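Local coordinates for protein SmhA (Serratia marcescens, PDB 7A27) that probably serves as one of three components of Smh, a tripartite alpha-pore forming toxin, here in its soluble form, at residues A162-Q165 with A166-A170; S279-A282 with Q283-F287. All blocks are in the same frame, centred on the assembly; numbering follows the deposited sequence.

Contact 1: A162-Q165 with A166-A170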
loop_
_atom_site.group_PDB
_atom_site.type_symbol
_atom_site.label_atom_id
_atom_site.label_comp_id
_atom_site.label_asym_id
_atom_site.label_seq_id
_atom_site.Cartn_x
_atom_site.Cartn_y
_atom_site.Cartn_z
ATOM N N ALA A 162 -35.283 -10.318 -0.521
ATOM C CA ALA A 162 -34.351 -9.180 -0.714
ATOM C C ALA A 162 -33.104 -9.363 0.153
ATOM O O ALA A 162 -32.012 -9.006 -0.326
ATOM C CB ALA A 162 -35.033 -7.876 -0.400
ATOM N N LYS A 163 -33.262 -9.862 1.384
ATOM C CA LYS A 163 -32.117 -10.110 2.293
ATOM C C LYS A 163 -31.184 -11.127 1.644
ATOM O O LYS A 163 -29.964 -10.958 1.801
ATOM C CB LYS A 163 -32.537 -10.626 3.668
ATOM C CG LYS A 163 -33.082 -9.571 4.618
ATOM C CD LYS A 163 -33.224 -10.076 6.043
ATOM C CE LYS A 163 -33.878 -9.076 6.971
ATOM N NZ LYS A 163 -34.358 -9.721 8.217
ATOM N N GLN A 164 -31.733 -12.135 0.952
ATOM C CA GLN A 164 -30.922 -13.201 0.300
ATOM C C GLN A 164 -30.184 -12.580 -0.888
ATOM O O GLN A 164 -28.979 -12.867 -1.034
ATOM C CB GLN A 164 -31.761 -14.420 -0.118
ATOM C CG GLN A 164 -30.933 -15.618 -0.581
ATOM C CD GLN A 164 -30.008 -16.167 0.483
ATOM O OE1 GLN A 164 -30.424 -16.683 1.524
ATOM N NE2 GLN A 164 -28.720 -16.073 0.203
ATOM N N GLN A 165 -30.869 -11.753 -1.680
ATOM C CA GLN A 165 -30.265 -11.062 -2.849
ATOM C C GLN A 165 -29.122 -10.167 -2.364
ATOM O O GLN A 165 -28.099 -10.118 -3.057
ATOM C CB GLN A 165 -31.324 -10.268 -3.605
ATOM C CG GLN A 165 -32.276 -11.161 -4.378
ATOM C CD GLN A 165 -33.546 -10.459 -4.787
ATOM O OE1 GLN A 165 -33.858 -9.363 -4.334
ATOM N NE2 GLN A 165 -34.304 -11.101 -5.657
ATOM N N ALA A 166 -29.285 -9.532 -1.202
ATOM C CA ALA A 166 -28.290 -8.630 -0.585
ATOM C C ALA A 166 -27.092 -9.429 -0.068
ATOM O O ALA A 166 -25.961 -8.911 -0.179
ATOM C CB ALA A 166 -28.911 -7.828 0.534
ATOM N N GLN A 167 -27.337 -10.605 0.530
ATOM C CA GLN A 167 -26.269 -11.474 1.088
ATOM C C GLN A 167 -25.450 -12.021 -0.081
ATOM O O GLN A 167 -24.221 -12.006 0.022
ATOM C CB GLN A 167 -26.843 -12.601 1.938
ATOM C CG GLN A 167 -25.843 -13.245 2.897
ATOM C CD GLN A 167 -26.271 -14.665 3.211
ATOM O OE1 GLN A 167 -26.391 -15.500 2.308
ATOM N NE2 GLN A 167 -26.533 -14.953 4.485
ATOM N N THR A 168 -26.105 -12.465 -1.159
ATOM C CA THR A 168 -25.434 -12.984 -2.383
ATOM C C THR A 168 -24.403 -11.948 -2.834
ATOM O O THR A 168 -23.258 -12.342 -3.108
ATOM C CB THR A 168 -26.428 -13.304 -3.505
ATOM O OG1 THR A 168 -27.320 -14.311 -3.029
ATOM C CG2 THR A 168 -25.748 -13.805 -4.759
ATOM N N ILE A 169 -24.799 -10.674 -2.864
ATOM C CA ILE A 169 -23.928 -9.530 -3.263
ATOM C C ILE A 169 -22.785 -9.389 -2.249
ATOM O O ILE A 169 -21.631 -9.358 -2.676
ATOM C CB ILE A 169 -24.770 -8.248 -3.416
ATOM C CG1 ILE A 169 -25.637 -8.333 -4.675
ATOM C CG2 ILE A 169 -23.898 -7.000 -3.412
ATOM C CD1 ILE A 169 -26.679 -7.256 -4.779
ATOM N N ALA A 170 -23.086 -9.330 -0.954
ATOM C CA ALA A 170 -22.081 -9.159 0.123
ATOM C C ALA A 170 -21.042 -10.270 0.002
ATOM O O ALA A 170 -19.862 -9.954 0.074
ATOM C CB ALA A 170 -22.742 -9.153 1.482
#
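A166 N gives its hydrogen to A162 O at 2.9 Å, and Q167 N does the same to K163 O, as part of the i to i+4 series of helix 160-188. Two residues further along, the bond from I169 N to Q165 O is weak, at 3.4 Å. Between them Q164 O accepts twice: T168 N reaches it at 2.9 Å in a fairly straight bond (166°), and T168 OG1 lies 3.0 Å from the same oxygen, above its carbonyl plane. The threonine hydroxyl gets there because chi1, -61°, sets OG1 beside its own backbone N and facing back up the helix.

On the exposed side the two glutamines Q164 and Q167 meet by their amides. The chain of Q164 folds over at chi2 and brings NE2 to Q167 OE1 at 3.2 Å; the planes stand 81° apart, and the donor approaches from above the acceptor's carbonyl plane. Across the helix, A166 and I169 are buried, both against K278 of helix 272-299, and I169 also packs on helix 247-268. The whole illustrates an amphipathic helix of a helical bundle, with an i to i+3 amide-amide bond and a threonine hydroxyl bonded to the carbonyl one turn back.

Contact 2: S279-A282 with Q283-F287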
loop_
_atom_site.group_PDB
_atom_site.type_symbol
_atom_site.label_atom_id
_atom_site.label_comp_id
_atom_site.label_asym_id
_atom_site.label_seq_id
_atom_site.Cartn_x
_atom_site.Cartn_y
_atom_site.Cartn_z
ATOM N N SER A 279 -22.615 -1.168 -3.585
ATOM C CA SER A 279 -21.544 -1.065 -4.609
ATOM C C SER A 279 -20.438 -0.102 -4.149
ATOM O O SER A 279 -19.230 -0.416 -4.392
ATOM C CB SER A 279 -22.087 -0.624 -5.925
ATOM O OG SER A 279 -21.009 -0.273 -6.768
ATOM N N VAL A 280 -20.834 1.031 -3.547
ATOM C CA VAL A 280 -19.911 2.093 -3.045
ATOM C C VAL A 280 -19.153 1.554 -1.838
ATOM O O VAL A 280 -17.915 1.698 -1.813
ATOM C CB VAL A 280 -20.653 3.392 -2.674
ATOM C CG1 VAL A 280 -19.758 4.371 -1.934
ATOM C CG2 VAL A 280 -21.234 4.060 -3.902
ATOM N N GLN A 281 -19.884 0.972 -0.879
ATOM C CA GLN A 281 -19.331 0.442 0.392
ATOM C C GLN A 281 -18.298 -0.652 0.096
ATOM O O GLN A 281 -17.309 -0.731 0.857
ATOM C CB GLN A 281 -20.464 -0.059 1.281
ATOM C CG GLN A 281 -19.994 -0.832 2.497
ATOM C CD GLN A 281 -18.968 -0.084 3.311
ATOM O OE1 GLN A 281 -18.891 1.151 3.269
ATOM N NE2 GLN A 281 -18.172 -0.851 4.049
ATOM N N ALA A 282 -18.505 -1.462 -0.949
ATOM C CA ALA A 282 -17.570 -2.542 -1.335
ATOM C C ALA A 282 -16.215 -1.927 -1.714
ATOM O O ALA A 282 -15.177 -2.485 -1.337
ATOM C CB ALA A 282 -18.163 -3.349 -2.459
ATOM N N GLN A 283 -16.247 -0.811 -2.448
ATOM C CA GLN A 283 -15.045 -0.059 -2.910
ATOM C C GLN A 283 -14.380 0.623 -1.705
ATOM O O GLN A 283 -13.135 0.580 -1.610
ATOM C CB GLN A 283 -15.439 0.940 -3.996
ATOM C CG GLN A 283 -15.927 0.307 -5.298
ATOM C CD GLN A 283 -16.546 1.314 -6.237
ATOM O OE1 GLN A 283 -17.082 2.351 -5.816
ATOM N NE2 GLN A 283 -16.454 1.012 -7.528
ATOM N N ALA A 284 -15.171 1.199 -0.793
ATOM C CA ALA A 284 -14.677 1.858 0.438
ATOM C C ALA A 284 -13.919 0.834 1.274
ATOM O O ALA A 284 -12.800 1.145 1.700
ATOM C CB ALA A 284 -15.829 2.443 1.212
ATOM N N GLN A 285 -14.540 -0.337 1.495
ATOM C CA GLN A 285 -13.988 -1.470 2.282
ATOM C C GLN A 285 -12.569 -1.748 1.785
ATOM O O GLN A 285 -11.681 -1.776 2.626
ATOM C CB GLN A 285 -14.868 -2.712 2.132
ATOM C CG GLN A 285 -14.540 -3.884 3.059
ATOM C CD GLN A 285 -15.103 -3.677 4.442
ATOM O OE1 GLN A 285 -16.322 -3.572 4.635
ATOM N NE2 GLN A 285 -14.208 -3.611 5.417
ATOM N N LEU A 286 -12.356 -1.932 0.479
ATOM C CA LEU A 286 -11.016 -2.280 -0.063
ATOM C C LEU A 286 -10.019 -1.195 0.332
ATOM O O LEU A 286 -8.930 -1.550 0.816
ATOM C CB LEU A 286 -11.061 -2.429 -1.586
ATOM C CG LEU A 286 -11.869 -3.611 -2.105
ATOM C CD1 LEU A 286 -11.928 -3.594 -3.629
ATOM C CD2 LEU A 286 -11.288 -4.926 -1.588
ATOM N N PHE A 287 -10.402 0.070 0.141
ATOM C CA PHE A 287 -9.554 1.256 0.430
ATOM C C PHE A 287 -9.232 1.318 1.924
ATOM O O PHE A 287 -8.039 1.351 2.265
ATOM C CB PHE A 287 -10.220 2.541 -0.051
ATOM C CG PHE A 287 -9.496 3.809 0.315
ATOM C CD1 PHE A 287 -8.303 4.156 -0.301
ATOM C CD2 PHE A 287 -10.024 4.670 1.250
ATOM C CE1 PHE A 287 -7.625 5.312 0.043
ATOM C CE2 PHE A 287 -9.375 5.857 1.555
ATOM C CZ PHE A 287 -8.169 6.169 0.963
HETATM O O HOH W 1 -19.813 2.293 -6.684
#
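Q281 and Q285, one helical turn apart, lie on the same flank of the helix and meet through their amides. Q281 leaves the backbone with CG opposite its own N (chi1 170°) and then bends at chi2, which turns the amide along the helix toward its partner. NE2 comes within 3.3 Å of Q285 OE1, but with an N-H...O angle of 124° the bond is weak, and the two amide planes are nearly perpendicular, 86° apart. Each amide has a further partner: Q281 OE1 bonds Y57 OH and Q285 NE2 bonds D289 OD1, so both ends of the pair are steered from outside it. Q281 OE1 also lies 3.9 Å from A284 CB.

Q283 points the other way along the helix. Its extended chain runs back past the preceding turn, with CG 3.5 Å from S279 O, and a water joins Q283 OE1, at 2.9 Å, to S279 OG, at 2.8 Å. The water donates to the amide oxygen, while NE2 of the same group bonds Q38 OE1 and S234 O; this buried amide is thus gripped through both its oxygen and its nitrogen. Beneath the side chains, A284 N binds V280 O at 3.0 Å and Q285 N binds Q281 O.

Around this turn, V280 and A284 pack on Y57 and L61 of helix 48-96, Q281 and Q285 touch M144 of helix 104-155, F287 packs on N28, S32 and L35 of helix 14-37, and S279 rests on Y231 and I233 of strand 230-237.

How the contacts relate
From the N terminus, contact 1 comes first, in the opening turns of helix 160-188, and contact 2 later, within helix 272-299. Each is local to one helix and closes no loop; they stand in series, neither nesting nor crossing. Between them the chain passes through the antiparallel strands 198-206 and 230-237 and helix 247-268. The centres of contacts 1 and 2 are 16 Å apart; the nearest atoms of contacts 1 and 2 are about 6 Å apart. Helix 272-299 packs on helix 160-188 there. Contact 1 lies about 30 Å from the centre of the chain, near one end of the bundle, and contact 2 about 16 Å from it, where helices 14-37, 48-96 and 104-155 and strand 230-237 converge.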